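Local coordinates for protein importin subunit beta-1 (Saccharomyces cerevisiae, PDB 3ND2) that carries cargo into the nucleus as the beta subunit of importin, working together with the importin alpha subunit that recognises classical nuclear localization signals, at residues 8-13 / 27-32; 32-37 / 81-86; 60-65 / 112-117; 67-72 / 119-124. All coordinates share one frame; numbering follows the deposited sequence.

Contact 1: residues 8-13 / 27-32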
loop_
_atom_site.group_PDB
_atom_site.type_symbol
_atom_site.label_atom_id
_atom_site.label_comp_id
_atom_site.label_asym_id
_atom_site.label_seq_id
_atom_site.Cartn_x
_atom_site.Cartn_y
_atom_site.Cartn_z
ATOM N N GLN A 8 14.815 12.388 -36.585
ATOM C CA GLN A 8 16.213 12.560 -36.161
ATOM C C GLN A 8 16.323 13.344 -34.846
ATOM O O GLN A 8 17.201 13.073 -34.024
ATOM C CB GLN A 8 17.031 13.229 -37.274
ATOM C CG GLN A 8 18.533 13.368 -36.994
ATOM C CD GLN A 8 19.348 12.128 -37.352
ATOM O OE1 GLN A 8 19.089 11.025 -36.860
ATOM N NE2 GLN A 8 20.354 12.313 -38.206
ATOM N N LEU A 9 15.415 14.299 -34.660
ATOM C CA LEU A 9 15.321 15.083 -33.430
ATOM C C LEU A 9 14.976 14.221 -32.205
ATOM O O LEU A 9 15.493 14.458 -31.113
ATOM C CB LEU A 9 14.259 16.172 -33.598
ATOM C CG LEU A 9 14.543 17.625 -33.198
ATOM C CD1 LEU A 9 13.237 18.419 -33.281
ATOM C CD2 LEU A 9 15.195 17.778 -31.820
ATOM N N LEU A 10 14.087 13.243 -32.399
ATOM C CA LEU A 10 13.652 12.315 -31.347
ATOM C C LEU A 10 14.768 11.341 -30.975
ATOM O O LEU A 10 15.112 11.174 -29.798
ATOM C CB LEU A 10 12.425 11.521 -31.814
ATOM C CG LEU A 10 11.069 12.215 -31.918
ATOM C CD1 LEU A 10 10.198 11.456 -32.900
ATOM C CD2 LEU A 10 10.392 12.330 -30.562
ATOM N N GLU A 11 15.326 10.711 -32.004
ATOM C CA GLU A 11 16.486 9.843 -31.883
ATOM C C GLU A 11 17.638 10.513 -31.134
ATOM O O GLU A 11 18.271 9.880 -30.303
ATOM C CB GLU A 11 16.923 9.369 -33.271
ATOM C CG GLU A 11 15.810 8.639 -34.022
ATOM C CD GLU A 11 16.086 8.455 -35.505
ATOM O OE1 GLU A 11 16.821 9.275 -36.100
ATOM O OE2 GLU A 11 15.547 7.485 -36.081
ATOM N N ASN A 12 17.894 11.790 -31.418
ATOM C CA ASN A 12 18.925 12.558 -30.703
ATOM C C ASN A 12 18.606 12.779 -29.216
ATOM O O ASN A 12 19.508 12.787 -28.379
ATOM C CB ASN A 12 19.166 13.924 -31.368
ATOM C CG ASN A 12 19.839 13.824 -32.731
ATOM O OD1 ASN A 12 20.594 12.896 -33.004
ATOM N ND2 ASN A 12 19.567 14.800 -33.590
ATOM N N SER A 13 17.322 12.965 -28.902
ATOM C CA SER A 13 16.883 13.325 -27.543
ATOM C C SER A 13 17.202 12.278 -26.466
ATOM O O SER A 13 17.244 12.607 -25.281
ATOM C CB SER A 13 15.395 13.722 -27.518
ATOM O OG SER A 13 14.526 12.626 -27.777
ATOM N N THR A 27 15.221 20.059 -25.297
ATOM C CA THR A 27 14.784 21.445 -25.155
ATOM C C THR A 27 14.050 21.952 -26.405
ATOM O O THR A 27 13.017 22.617 -26.287
ATOM C CB THR A 27 15.980 22.365 -24.772
ATOM O OG1 THR A 27 16.351 22.096 -23.417
ATOM C CG2 THR A 27 15.621 23.845 -24.897
ATOM N N GLN A 28 14.577 21.637 -27.589
ATOM C CA GLN A 28 13.931 22.027 -28.843
ATOM C C GLN A 28 12.528 21.422 -28.950
ATOM O O GLN A 28 11.577 22.110 -29.320
ATOM C CB GLN A 28 14.776 21.624 -30.058
ATOM C CG GLN A 28 14.156 22.040 -31.403
ATOM C CD GLN A 28 15.047 21.758 -32.608
ATOM O OE1 GLN A 28 16.278 21.692 -32.496
ATOM N NE2 GLN A 28 14.424 21.603 -33.778
ATOM N N LEU A 29 12.416 20.138 -28.611
ATOM C CA LEU A 29 11.148 19.420 -28.654
ATOM C C LEU A 29 10.107 20.007 -27.698
ATOM O O LEU A 29 8.928 20.106 -28.049
ATOM C CB LEU A 29 11.362 17.931 -28.365
ATOM C CG LEU A 29 12.053 17.048 -29.417
ATOM C CD1 LEU A 29 12.484 15.714 -28.794
ATOM C CD2 LEU A 29 11.185 16.816 -30.658
ATOM N N LYS A 30 10.543 20.401 -26.504
ATOM C CA LYS A 30 9.656 21.022 -25.514
ATOM C C LYS A 30 9.137 22.381 -25.990
ATOM O O LYS A 30 7.955 22.708 -25.827
ATOM C CB LYS A 30 10.361 21.167 -24.160
ATOM C CG LYS A 30 9.419 21.122 -22.967
ATOM C CD LYS A 30 8.974 19.694 -22.695
ATOM C CE LYS A 30 7.632 19.653 -21.984
ATOM N NZ LYS A 30 6.865 18.431 -22.390
ATOM N N LYS A 31 10.036 23.158 -26.588
ATOM C CA LYS A 31 9.674 24.422 -27.202
ATOM C C LYS A 31 8.633 24.170 -28.290
ATOM O O LYS A 31 7.642 24.897 -28.385
ATOM C CB LYS A 31 10.914 25.111 -27.777
ATOM C CG LYS A 31 10.761 26.612 -27.980
ATOM C CD LYS A 31 12.065 27.242 -28.466
ATOM C CE LYS A 31 12.202 27.221 -29.993
ATOM N NZ LYS A 31 11.755 28.502 -30.624
ATOM N N LEU A 32 8.853 23.125 -29.089
ATOM C CA LEU A 32 7.939 22.762 -30.175
ATOM C C LEU A 32 6.563 22.304 -29.679
ATOM O O LEU A 32 5.544 22.651 -30.284
ATOM C CB LEU A 32 8.576 21.711 -31.099
ATOM C CG LEU A 32 7.776 21.208 -32.320
ATOM C CD1 LEU A 32 7.251 22.331 -33.233
ATOM C CD2 LEU A 32 8.617 20.220 -33.122
#
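The flat carboxamide of Q28 has the isopropyl end of L9 lying over one of its faces. CD1 of L9 comes closest, 3.4 Å from NE2 of Q28, while CD2 of L9 lies over the same face, 4.1 Å from CD of Q28. The amide therefore rests on methyl groups, and no hydrogen bond crosses here. This is the helical hairpin of HEAT 1: helix 3-15 supplies one arm and helix 19-35 the other, their local axes approaching to 10.4 Å with directions 128° apart. What brings the amide to L9 is an extended Q28 side chain, with CG anti to the backbone N and the rest nearly straight. Cutting Q28 back to an alanine is likely to leave one flank of L9 without its cover, CG and the carboxamide being lost. Next to Q28, L29 makes most of the remaining contact. Its CD2 meets CD1 of L9 at 3.7 Å, the two leucines running past each other in opposite directions, and its other methyl, CD1, faces both CB and OG of S13 at 3.8 Å each. L10 lies farther off, its CD2 4.4 Å from CD1 of L29; it also packs on L60 and A61 of helix 55-66. M1 also touches L9 and Q28. The S13 hydroxyl, although beside L29, turns back on its own helix: OG donates to O of L10 at 2.6 Å, in the carbonyl plane and on a lone pair, with a C=O...OG angle of 128°.

Contact 2: residues 32-37 / 81-86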
loop_
_atom_site.group_PDB
_atom_site.type_symbol
_atom_site.label_atom_id
_atom_site.label_comp_id
_atom_site.label_asym_id
_atom_site.label_seq_id
_atom_site.Cartn_x
_atom_site.Cartn_y
_atom_site.Cartn_z
ATOM N N LEU A 32 8.853 23.125 -29.089
ATOM C CA LEU A 32 7.939 22.762 -30.175
ATOM C C LEU A 32 6.563 22.304 -29.679
ATOM O O LEU A 32 5.544 22.651 -30.284
ATOM C CB LEU A 32 8.576 21.711 -31.099
ATOM C CG LEU A 32 7.776 21.208 -32.320
ATOM C CD1 LEU A 32 7.251 22.331 -33.233
ATOM C CD2 LEU A 32 8.617 20.220 -33.122
ATOM N N SER A 33 6.532 21.530 -28.592
ATOM C CA SER A 33 5.269 21.092 -27.985
ATOM C C SER A 33 4.518 22.272 -27.374
ATOM O O SER A 33 3.287 22.255 -27.278
ATOM C CB SER A 33 5.485 19.982 -26.942
ATOM O OG SER A 33 6.118 20.464 -25.757
ATOM N N ASN A 34 5.267 23.301 -26.985
ATOM C CA ASN A 34 4.691 24.489 -26.362
ATOM C C ASN A 34 4.269 25.582 -27.355
ATOM O O ASN A 34 3.197 26.155 -27.200
ATOM C CB ASN A 34 5.615 25.038 -25.257
ATOM C CG ASN A 34 5.737 24.084 -24.055
ATOM O OD1 ASN A 34 4.899 23.198 -23.850
ATOM N ND2 ASN A 34 6.785 24.268 -23.260
ATOM N N ASP A 35 5.099 25.844 -28.368
ATOM C CA ASP A 35 4.834 26.881 -29.378
ATOM C C ASP A 35 3.747 26.458 -30.366
ATOM O O ASP A 35 2.792 27.210 -30.614
ATOM C CB ASP A 35 6.105 27.224 -30.170
ATOM C CG ASP A 35 7.178 27.897 -29.324
ATOM O OD1 ASP A 35 6.968 28.100 -28.104
ATOM O OD2 ASP A 35 8.249 28.217 -29.894
ATOM N N ASN A 36 3.917 25.263 -30.934
ATOM C CA ASN A 36 2.990 24.712 -31.919
ATOM C C ASN A 36 2.720 23.231 -31.624
ATOM O O ASN A 36 3.377 22.340 -32.188
ATOM C CB ASN A 36 3.560 24.890 -33.331
ATOM C CG ASN A 36 2.514 24.706 -34.428
ATOM O OD1 ASN A 36 1.388 24.258 -34.182
ATOM N ND2 ASN A 36 2.891 25.054 -35.656
ATOM N N PHE A 37 1.766 22.966 -30.730
ATOM C CA PHE A 37 1.486 21.583 -30.339
ATOM C C PHE A 37 0.918 20.771 -31.486
ATOM O O PHE A 37 1.286 19.608 -31.673
ATOM C CB PHE A 37 0.560 21.485 -29.125
ATOM C CG PHE A 37 0.454 20.084 -28.573
ATOM C CD1 PHE A 37 1.541 19.499 -27.908
ATOM C CD2 PHE A 37 -0.718 19.340 -28.732
ATOM C CE1 PHE A 37 1.454 18.190 -27.400
ATOM C CE2 PHE A 37 -0.814 18.024 -28.222
ATOM C CZ PHE A 37 0.276 17.455 -27.556
ATOM N N ALA A 81 -5.098 17.297 -21.580
ATOM C CA ALA A 81 -6.422 17.072 -22.163
ATOM C C ALA A 81 -7.005 18.343 -22.764
ATOM O O ALA A 81 -7.558 18.308 -23.863
ATOM C CB ALA A 81 -7.387 16.466 -21.123
ATOM N N GLN A 82 -6.866 19.456 -22.045
ATOM C CA GLN A 82 -7.292 20.781 -22.526
ATOM C C GLN A 82 -6.463 21.320 -23.707
ATOM O O GLN A 82 -6.991 22.038 -24.560
ATOM C CB GLN A 82 -7.320 21.796 -21.368
ATOM C CG GLN A 82 -8.503 21.620 -20.402
ATOM C CD GLN A 82 -9.880 21.698 -21.092
ATOM O OE1 GLN A 82 -10.717 20.803 -20.930
ATOM N NE2 GLN A 82 -10.110 22.765 -21.861
ATOM N N ARG A 83 -5.175 20.977 -23.742
ATOM C CA ARG A 83 -4.304 21.327 -24.869
ATOM C C ARG A 83 -4.721 20.592 -26.151
ATOM O O ARG A 83 -4.907 21.219 -27.202
ATOM C CB ARG A 83 -2.840 21.046 -24.538
ATOM C CG ARG A 83 -1.872 21.283 -25.686
ATOM C CD ARG A 83 -0.421 21.312 -25.199
ATOM N NE ARG A 83 0.032 20.007 -24.729
ATOM C CZ ARG A 83 1.265 19.733 -24.306
ATOM N NH1 ARG A 83 2.196 20.677 -24.288
ATOM N NH2 ARG A 83 1.569 18.504 -23.904
ATOM N N TRP A 84 -4.883 19.276 -26.061
ATOM C CA TRP A 84 -5.325 18.485 -27.197
ATOM C C TRP A 84 -6.649 19.025 -27.701
ATOM O O TRP A 84 -6.818 19.205 -28.892
ATOM C CB TRP A 84 -5.450 17.003 -26.823
ATOM C CG TRP A 84 -6.092 16.130 -27.895
ATOM C CD1 TRP A 84 -7.408 15.718 -27.951
ATOM C CD2 TRP A 84 -5.451 15.560 -29.054
ATOM N NE1 TRP A 84 -7.610 14.935 -29.063
ATOM C CE2 TRP A 84 -6.428 14.816 -29.750
ATOM C CE3 TRP A 84 -4.142 15.598 -29.560
ATOM C CZ2 TRP A 84 -6.135 14.115 -30.922
ATOM C CZ3 TRP A 84 -3.857 14.910 -30.724
ATOM C CH2 TRP A 84 -4.847 14.178 -31.391
ATOM N N ILE A 85 -7.565 19.309 -26.779
ATOM C CA ILE A 85 -8.916 19.738 -27.123
ATOM C C ILE A 85 -8.961 21.105 -27.804
ATOM O O ILE A 85 -9.679 21.282 -28.783
ATOM C CB ILE A 85 -9.868 19.683 -25.882
ATOM C CG1 ILE A 85 -10.229 18.229 -25.552
ATOM C CG2 ILE A 85 -11.156 20.496 -26.114
ATOM C CD1 ILE A 85 -10.810 18.027 -24.160
ATOM N N THR A 86 -8.182 22.057 -27.293
ATOM C CA THR A 86 -8.275 23.450 -27.727
ATOM C C THR A 86 -7.148 23.906 -28.668
ATOM O O THR A 86 -7.354 24.821 -29.480
ATOM C CB THR A 86 -8.381 24.431 -26.523
ATOM O OG1 THR A 86 -7.184 24.381 -25.736
ATOM C CG2 THR A 86 -9.581 24.096 -25.645
#
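R83 lays its guanidinium flat over the ring of F37, the planes only 9° apart and the centres 4.0 Å from each other. It is an off-centre cation-pi stack, made where HEAT 1 gives way to HEAT 2: F37 opens helix 37-48 just after the N-cap residue N36, and R83 reaches across from helix 74-87. The guanidinium carbon is displaced toward the rim, CZ of R83 lying 3.5 Å from CE1 of F37. Nearer the middle of the ring comes the methylene CD, next to NE, with CD of R83 3.9 Å from the F37 ring centroid in a CH-pi contact. A bend at chi3 (68°) folds the arginine so that aliphatic chain and guanidinium share this one face. The far end of R83 is held as well: NH2 forms a salt bridge with E68, which would help fix the rotation of the guanidinium above the ring. At the guanidinium edge, OD1 of N34 stands in its plane, 3.7 Å from NH1 of R83. A leucine in place of R83 would probably lose the flat stack on F37 and leave E68 without its partner here, K30 remaining. W84, whose NE1 bonds to E126, meets F37 edge to edge, the closest atoms being CE2 of F37 and CE3 of W84 at 4.3 Å.

Contact 3: residues 60-65 / 112-117; sequences LAALTL and ANAAAQ
The helical segments 60-65 and 112-117 run almost parallel, their axes 8.7 Å apart and crossing at 15°. The backbones come nearest at A62 and A114, whose CA atoms are 5.8 Å from each other. Both residues aim their CB at the opposite helix, and the two methyl groups touch obliquely, CB of A62 to CB of A114 at 3.7 Å. With nothing larger than a methyl on either side at this point, the helices can lie close. CB of A62 also reaches the backbone of the second helix, 4.0 Å from O of A114. Beside this alanine pair lies L63. Its CG is anti to the carbonyl carbon (chi1 -62°), which swings the branch across toward 112-117, although the residue starts from the flank of its helix. One methyl, CD2 of L63, does all the touching: it lies 3.9 Å from CB of A114 and 3.9 Å from OE1 of Q117. The long chain of Q117, extended beyond CG, slants across the leucine, and its oxygen also takes a weak hydrogen bond from K66, one residue beyond the first segment. The alanine pair is buried, whereas L63 and Q117 are partly exposed. The contact stacks the second helix of HEAT 2 on the second helix of HEAT 3, the repeat-to-repeat stacking from which a HEAT solenoid is built. The row of second helices goes on with 149-165, which packs against 109-126 and whose Y161 hydrogen-bonds to N113; helix 55-66 is also packed by helix 3-15, through I14 on L60.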
loop_
_atom_site.group_PDB
_atom_site.type_symbol
_atom_site.label_atom_id
_atom_site.label_comp_id
_atom_site.label_asym_id
_atom_site.label_seq_id
_atom_site.Cartn_x
_atom_site.Cartn_y
_atom_site.Cartn_z
ATOM N N LEU A 60 9.425 5.657 -30.660
ATOM C CA LEU A 60 9.651 6.880 -29.885
ATOM C C LEU A 60 8.617 7.969 -30.177
ATOM O O LEU A 60 8.124 8.616 -29.257
ATOM C CB LEU A 60 11.060 7.433 -30.130
ATOM C CG LEU A 60 11.731 8.015 -28.894
ATOM C CD1 LEU A 60 11.848 6.944 -27.811
ATOM C CD2 LEU A 60 13.107 8.574 -29.232
ATOM N N ALA A 61 8.299 8.175 -31.452
ATOM C CA ALA A 61 7.300 9.162 -31.847
ATOM C C ALA A 61 5.947 8.929 -31.168
ATOM O O ALA A 61 5.305 9.884 -30.720
ATOM C CB ALA A 61 7.139 9.169 -33.350
ATOM N N ALA A 62 5.530 7.664 -31.088
ATOM C CA ALA A 62 4.265 7.296 -30.454
ATOM C C ALA A 62 4.292 7.522 -28.947
ATOM O O ALA A 62 3.361 8.095 -28.383
ATOM C CB ALA A 62 3.898 5.841 -30.772
ATOM N N LEU A 63 5.360 7.077 -28.298
ATOM C CA LEU A 63 5.439 7.138 -26.847
ATOM C C LEU A 63 5.720 8.531 -26.311
ATOM O O LEU A 63 5.375 8.830 -25.169
ATOM C CB LEU A 63 6.460 6.135 -26.305
ATOM C CG LEU A 63 6.252 4.627 -26.535
ATOM C CD1 LEU A 63 7.173 3.828 -25.608
ATOM C CD2 LEU A 63 4.795 4.160 -26.375
ATOM N N THR A 64 6.343 9.386 -27.120
ATOM C CA THR A 64 6.554 10.777 -26.715
ATOM C C THR A 64 5.293 11.616 -26.938
ATOM O O THR A 64 5.034 12.568 -26.205
ATOM C CB THR A 64 7.813 11.429 -27.366
ATOM O OG1 THR A 64 7.544 11.779 -28.725
ATOM C CG2 THR A 64 9.022 10.498 -27.302
ATOM N N LEU A 65 4.494 11.255 -27.937
ATOM C CA LEU A 65 3.191 11.894 -28.089
ATOM C C LEU A 65 2.263 11.481 -26.949
ATOM O O LEU A 65 1.664 12.334 -26.298
ATOM C CB LEU A 65 2.559 11.598 -29.448
ATOM C CG LEU A 65 1.236 12.325 -29.695
ATOM C CD1 LEU A 65 1.402 13.836 -29.530
ATOM C CD2 LEU A 65 0.657 11.991 -31.073
ATOM N N ALA A 112 2.606 -1.777 -33.624
ATOM C CA ALA A 112 1.173 -1.945 -33.316
ATOM C C ALA A 112 0.896 -1.731 -31.817
ATOM O O ALA A 112 -0.213 -1.392 -31.400
ATOM C CB ALA A 112 0.697 -3.315 -33.768
ATOM N N ASN A 113 1.938 -1.902 -31.023
ATOM C CA ASN A 113 1.840 -1.834 -29.568
ATOM C C ASN A 113 1.903 -0.405 -29.077
ATOM O O ASN A 113 1.100 0.015 -28.255
ATOM C CB ASN A 113 2.978 -2.620 -28.949
ATOM C CG ASN A 113 2.511 -3.549 -27.874
ATOM O OD1 ASN A 113 2.455 -3.182 -26.688
ATOM N ND2 ASN A 113 2.188 -4.788 -28.268
ATOM N N ALA A 114 2.875 0.335 -29.582
ATOM C CA ALA A 114 2.997 1.727 -29.229
ATOM C C ALA A 114 1.791 2.515 -29.750
ATOM O O ALA A 114 1.259 3.363 -29.037
ATOM C CB ALA A 114 4.328 2.306 -29.739
ATOM N N ALA A 115 1.358 2.234 -30.978
ATOM C CA ALA A 115 0.100 2.779 -31.494
ATOM C C ALA A 115 -1.075 2.478 -30.562
ATOM O O ALA A 115 -1.894 3.350 -30.313
ATOM C CB ALA A 115 -0.182 2.257 -32.889
ATOM N N ALA A 116 -1.139 1.256 -30.032
ATOM C CA ALA A 116 -2.201 0.856 -29.096
ATOM C C ALA A 116 -2.262 1.757 -27.862
ATOM O O ALA A 116 -3.336 2.199 -27.451
ATOM C CB ALA A 116 -2.046 -0.622 -28.686
ATOM N N GLN A 117 -1.095 2.027 -27.290
ATOM C CA GLN A 117 -0.961 2.923 -26.140
ATOM C C GLN A 117 -1.345 4.357 -26.499
ATOM O O GLN A 117 -2.007 5.033 -25.719
ATOM C CB GLN A 117 0.463 2.883 -25.606
ATOM C CG GLN A 117 0.985 1.489 -25.376
ATOM C CD GLN A 117 2.250 1.465 -24.537
ATOM O OE1 GLN A 117 2.524 2.398 -23.780
ATOM N NE2 GLN A 117 3.018 0.383 -24.650
#

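Contact 4: residues 67-72 / 119-124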
loop_
_atom_site.group_PDB
_atom_site.type_symbol
_atom_site.label_atom_id
_atom_site.label_comp_id
_atom_site.label_asym_id
_atom_site.label_seq_id
_atom_site.Cartn_x
_atom_site.Cartn_y
_atom_site.Cartn_z
ATOM N N ASN A 67 2.996 10.571 -24.047
ATOM C CA ASN A 67 3.422 11.201 -22.800
ATOM C C ASN A 67 3.176 12.713 -22.761
ATOM O O ASN A 67 3.420 13.365 -21.745
ATOM C CB ASN A 67 4.886 10.878 -22.497
ATOM C CG ASN A 67 5.091 9.448 -22.022
ATOM O OD1 ASN A 67 4.171 8.785 -21.524
ATOM N ND2 ASN A 67 6.322 8.971 -22.160
ATOM N N GLU A 68 2.690 13.263 -23.871
ATOM C CA GLU A 68 2.234 14.659 -23.915
ATOM C C GLU A 68 0.706 14.770 -23.909
ATOM O O GLU A 68 0.158 15.861 -23.971
ATOM C CB GLU A 68 2.839 15.388 -25.111
ATOM C CG GLU A 68 4.327 15.647 -24.966
ATOM C CD GLU A 68 4.671 16.514 -23.756
ATOM O OE1 GLU A 68 4.358 17.721 -23.764
ATOM O OE2 GLU A 68 5.265 15.991 -22.796
ATOM N N LEU A 69 0.029 13.629 -23.814
ATOM C CA LEU A 69 -1.424 13.597 -23.754
ATOM C C LEU A 69 -1.898 13.085 -22.413
ATOM O O LEU A 69 -2.984 13.440 -21.940
ATOM C CB LEU A 69 -1.982 12.703 -24.867
ATOM C CG LEU A 69 -1.561 13.031 -26.302
ATOM C CD1 LEU A 69 -1.959 11.907 -27.234
ATOM C CD2 LEU A 69 -2.127 14.367 -26.758
ATOM N N VAL A 70 -1.053 12.262 -21.796
ATOM C CA VAL A 70 -1.421 11.467 -20.641
ATOM C C VAL A 70 -0.332 11.485 -19.554
ATOM O O VAL A 70 0.864 11.423 -19.853
ATOM C CB VAL A 70 -1.812 10.036 -21.108
ATOM C CG1 VAL A 70 -1.601 8.993 -20.028
ATOM C CG2 VAL A 70 -3.255 10.042 -21.571
ATOM N N SER A 71 -0.776 11.584 -18.298
ATOM C CA SER A 71 0.106 11.686 -17.133
ATOM C C SER A 71 -0.506 11.011 -15.904
ATOM O O SER A 71 -1.725 10.813 -15.835
ATOM C CB SER A 71 0.408 13.160 -16.826
ATOM O OG SER A 71 1.384 13.297 -15.804
ATOM N N LYS A 72 0.351 10.653 -14.946
ATOM C CA LYS A 72 -0.082 10.149 -13.638
ATOM C C LYS A 72 -0.330 11.289 -12.649
ATOM O O LYS A 72 -0.887 11.081 -11.567
ATOM C CB LYS A 72 0.945 9.170 -13.056
ATOM C CG LYS A 72 1.115 7.876 -13.848
ATOM C CD LYS A 72 -0.208 7.129 -14.049
ATOM C CE LYS A 72 0.027 5.675 -14.440
ATOM N NZ LYS A 72 0.421 4.832 -13.258
ATOM N N ILE A 119 -3.388 5.379 -29.083
ATOM C CA ILE A 119 -4.832 5.343 -29.291
ATOM C C ILE A 119 -5.615 5.409 -27.976
ATOM O O ILE A 119 -6.633 6.109 -27.894
ATOM C CB ILE A 119 -5.232 4.080 -30.108
ATOM C CG1 ILE A 119 -4.756 4.224 -31.560
ATOM C CG2 ILE A 119 -6.754 3.792 -30.032
ATOM C CD1 ILE A 119 -4.834 2.961 -32.362
ATOM N N ALA A 120 -5.126 4.696 -26.959
ATOM C CA ALA A 120 -5.727 4.672 -25.624
ATOM C C ALA A 120 -5.636 6.014 -24.911
ATOM O O ALA A 120 -6.570 6.403 -24.216
ATOM C CB ALA A 120 -5.073 3.592 -24.766
ATOM N N ALA A 121 -4.494 6.688 -25.050
ATOM C CA ALA A 121 -4.291 8.040 -24.520
ATOM C C ALA A 121 -5.187 9.098 -25.206
ATOM O O ALA A 121 -5.734 9.984 -24.558
ATOM C CB ALA A 121 -2.834 8.422 -24.631
ATOM N N ILE A 122 -5.340 9.015 -26.516
ATOM C CA ILE A 122 -6.259 9.916 -27.197
ATOM C C ILE A 122 -7.709 9.603 -26.769
ATOM O O ILE A 122 -8.511 10.522 -26.560
ATOM C CB ILE A 122 -6.100 9.851 -28.744
ATOM C CG1 ILE A 122 -4.666 10.209 -29.153
ATOM C CG2 ILE A 122 -7.157 10.747 -29.456
ATOM C CD1 ILE A 122 -4.350 9.928 -30.611
ATOM N N ALA A 123 -8.036 8.316 -26.630
ATOM C CA ALA A 123 -9.370 7.889 -26.192
ATOM C C ALA A 123 -9.690 8.387 -24.782
ATOM O O ALA A 123 -10.815 8.810 -24.518
ATOM C CB ALA A 123 -9.504 6.380 -26.269
ATOM N N ASP A 124 -8.698 8.343 -23.890
ATOM C CA ASP A 124 -8.807 8.879 -22.523
ATOM C C ASP A 124 -9.416 10.281 -22.514
ATOM O O ASP A 124 -10.300 10.589 -21.714
ATOM C CB ASP A 124 -7.417 8.961 -21.869
ATOM C CG ASP A 124 -6.993 7.668 -21.173
ATOM O OD1 ASP A 124 -7.728 6.648 -21.237
ATOM O OD2 ASP A 124 -5.901 7.677 -20.551
#
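The connection between helix 55-66, which ends HEAT 2, and helix 74-87 packs here against the second helix of HEAT 3. Segment 67-72 has no regular structure, and it turns two consecutive apolar side chains, L69 and V70, toward the helical segment 119-124. The backbones are closest at V70 and A121, with CA atoms 5.9 Å apart, a short separation made possible by the small alanine. V70 does most of its touching with one methyl: CG2 lies 3.5 Å from CB of A121 and 3.7 Å from OD2 of D124. That methyl is anti to the carbonyl carbon of V70, a placing that carries it to the helix. D124 passes V70 at about a right angle, one carboxylate oxygen against the methyl, while OD1 is hydrogen-bonded to S165 of helix 149-165. L69 meets the helix at A121 and at I122, round the helix from D124. Its CB is 4.4 Å from CB of A121, and its tip slants over I122, where CD1 of L69 meets CG1 of I122 at 3.7 Å. W84 of helix 74-87 touches both L69 and I122, so the indole packs against both partners of this pair. No hydrogen bond joins the two segments; the union is apolar apart from the carboxylate beside V70. Here the link after HEAT 2 packs on the second helix of HEAT 3, part of the repeat-on-repeat packing of an alpha-solenoid of HEAT repeats.

All four contacts belong to the N-terminal end of the solenoid and lie on one side of the chain's centre. Contacts 1 and 2 share helix 19-35, with centres 16 Å apart. Contacts 3 and 4 follow one another along helix 109-126. The centres of contacts 3 and 4 are 10 Å apart. E68, in the loop of contact 4, joins contacts 1, 2 and 4: besides R83 it pairs with K30 of contact 1, NZ of K30 lying 2.9 Å from OE1 of E68. Contacts 2 and 4 also meet through W84, whose CE3 lies 3.7 Å from CD2 of L69. Contact 2 touches contact 3 where CZ of F37 comes 4.3 Å from CD1 of L65. L10 links contact 1 to contact 3, its CD1 3.8 Å from CA of A61.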